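Local structure of putative isochorismatase (Burkholderia xenovorans, 3OQP) at the interface of chains A and B. The protein probably acts as a cysteine hydrolase of the isochorismatase family, related to nicotinamidases. Numbering follows the deposited sequence. Chains: chain A/B, Putative isochorismatase.

The interface of chains A and B. Residues chain A 92, 120-121, 125; chain B 128, 168, 172-173, 197.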
loop_
_atom_site.group_PDB
_atom_site.type_symbol
_atom_site.label_atom_id
_atom_site.label_comp_id
_atom_site.label_asym_id
_atom_site.label_seq_id
_atom_site.Cartn_x
_atom_site.Cartn_y
_atom_site.Cartn_z
ATOM N N PRO A 92 5.908 -7.962 5.712
ATOM C CA PRO A 92 4.636 -7.285 5.928
ATOM C C PRO A 92 3.396 -8.082 5.531
ATOM O O PRO A 92 2.472 -8.239 6.342
ATOM C CB PRO A 92 4.799 -5.969 5.137
ATOM C CG PRO A 92 6.317 -5.774 5.162
ATOM C CD PRO A 92 6.905 -7.123 5.023
ATOM N N HIS A 120 -0.866 0.702 7.715
ATOM C CA HIS A 120 -0.031 1.108 6.591
ATOM C C HIS A 120 1.092 0.155 6.190
ATOM O O HIS A 120 1.806 0.481 5.238
ATOM C CB HIS A 120 0.520 2.496 6.934
ATOM C CG HIS A 120 1.339 2.461 8.161
ATOM N ND1 HIS A 120 0.777 2.601 9.416
ATOM C CD2 HIS A 120 2.658 2.249 8.334
ATOM C CE1 HIS A 120 1.751 2.397 10.315
ATOM N NE2 HIS A 120 2.904 2.211 9.676
ATOM N N ASN A 121 1.216 -0.956 6.879
ATOM C CA ASN A 121 2.346 -1.800 6.663
ATOM C C ASN A 121 1.845 -3.225 6.491
ATOM O O ASN A 121 1.596 -3.658 5.356
ATOM C CB ASN A 121 3.351 -1.609 7.816
ATOM C CG ASN A 121 4.729 -2.173 7.516
ATOM O OD1 ASN A 121 5.535 -1.537 6.886
ATOM N ND2 ASN A 121 5.021 -3.382 7.998
ATOM N N SER A 125 -0.149 -4.277 3.072
ATOM C CA SER A 125 0.553 -5.258 2.247
ATOM C C SER A 125 -0.296 -6.488 2.003
ATOM O O SER A 125 -0.390 -7.001 0.871
ATOM C CB SER A 125 1.879 -5.609 2.912
ATOM O OG SER A 125 2.791 -4.525 2.890
ATOM N N ASN B 128 4.778 -2.737 -3.551
ATOM C CA ASN B 128 4.512 -3.770 -2.559
ATOM C C ASN B 128 4.726 -5.175 -3.137
ATOM O O ASN B 128 5.418 -6.019 -2.526
ATOM C CB ASN B 128 3.124 -3.554 -1.940
ATOM C CG ASN B 128 3.091 -4.000 -0.493
ATOM O OD1 ASN B 128 3.140 -5.118 -0.282
ATOM N ND2 ASN B 128 3.069 -3.081 0.470
ATOM N N VAL B 168 5.843 6.508 4.613
ATOM C CA VAL B 168 5.715 5.067 4.847
ATOM C C VAL B 168 6.616 4.240 3.914
ATOM O O VAL B 168 7.289 3.286 4.391
ATOM C CB VAL B 168 4.236 4.627 4.667
ATOM C CG1 VAL B 168 4.095 3.129 4.582
ATOM C CG2 VAL B 168 3.373 5.233 5.801
ATOM N N ARG B 172 10.184 1.484 5.148
ATOM C CA ARG B 172 10.258 0.010 4.982
ATOM C C ARG B 172 10.385 -0.545 3.569
ATOM O O ARG B 172 11.019 -1.598 3.392
ATOM C CB ARG B 172 8.938 -0.587 5.548
ATOM C CG ARG B 172 8.817 -2.118 5.461
ATOM C CD ARG B 172 9.861 -2.829 6.175
ATOM N NE ARG B 172 9.819 -4.287 6.009
ATOM C CZ ARG B 172 10.318 -4.957 4.972
ATOM N NH1 ARG B 172 10.860 -4.340 3.937
ATOM N NH2 ARG B 172 10.305 -6.289 4.984
ATOM N N PHE B 173 9.753 0.126 2.609
ATOM C CA PHE B 173 9.554 -0.487 1.283
ATOM C C PHE B 173 10.491 0.007 0.188
ATOM O O PHE B 173 10.717 -0.745 -0.771
ATOM C CB PHE B 173 8.105 -0.231 0.823
ATOM C CG PHE B 173 7.086 -0.867 1.718
ATOM C CD1 PHE B 173 6.717 -2.174 1.522
ATOM C CD2 PHE B 173 6.531 -0.183 2.783
ATOM C CE1 PHE B 173 5.819 -2.789 2.356
ATOM C CE2 PHE B 173 5.613 -0.761 3.600
ATOM C CZ PHE B 173 5.270 -2.074 3.422
ATOM N N ILE B 197 11.527 1.157 10.287
ATOM C CA ILE B 197 10.347 1.399 11.071
ATOM C C ILE B 197 10.656 1.915 12.479
ATOM O O ILE B 197 10.091 2.930 12.922
ATOM C CB ILE B 197 9.428 0.203 11.078
ATOM C CG1 ILE B 197 8.820 -0.022 9.698
ATOM C CG2 ILE B 197 8.374 0.282 12.166
ATOM C CD1 ILE B 197 8.045 -1.315 9.538
HETATM O O HOH W 1 7.900 -4.877 8.230
#
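The outer rim of the B:Phe173 ring, at CE2 and CZ, meets A:Asn121 across the interface, while B:Arg172 CG sits over the centre of one ring face, 3.9 Å above its plane. The carbonyl oxygen of B:Val168 lies at the edge, in the ring plane. The A:Asn121 amide is turned 50° from the phenyl ring and brings OD1 to 3.4 Å from B:Phe173 CE2. In this isochorismatase-family hydrolase, A:Asn121 directly precedes A:Cys122, the family's nucleophile, modelled here as a sulfinic acid, so the partner chain packs beside the nucleophile loop. The two-fold repeats every contact with chains exchanged, consistent with a dimer, though the crystal alone does not establish one in solution. CG of A:Asn121 points away from the backbone N (chi1 -165°), which carries the amide out towards chain B. There the CD1 methyl of B:Ile197 lies over one face of the amide, displaced from its centre, and the aliphatic start of B:Arg172 packs near OD1. On the nitrogen side, A:Asn121 ND2 reaches water 1 at 3.3 Å, and B:Arg172 NE reaches the same water at 3.0 Å, a bridge between amide and guanidinium. The arginine bends at chi2 (60°), bringing one face of its guanidinium over the A:Pro92 ring, whose CD is 3.5 Å from NH2. CE1 and CZ of the phenyl ring also border the hydroxyl of A:Ser125, near the start of helix 124-132. That OG donates to the backbone O of A:Asn121 at 2.9 Å, tying the helix back to the loop, and accepts from the amide nitrogen ND2 of B:Asn128 at 2.8 Å. The hydroxyl oxygen lies almost in the plane of the B:Asn128 amide; OD1 of that asparagine makes at most a weak contact with it. Next to A:Asn121, the imidazole of A:His120 meets the isopropyl group of B:Val168 obliquely, CD2 lying 4.0 Å from CG2, while CG1 faces the histidine's backbone O.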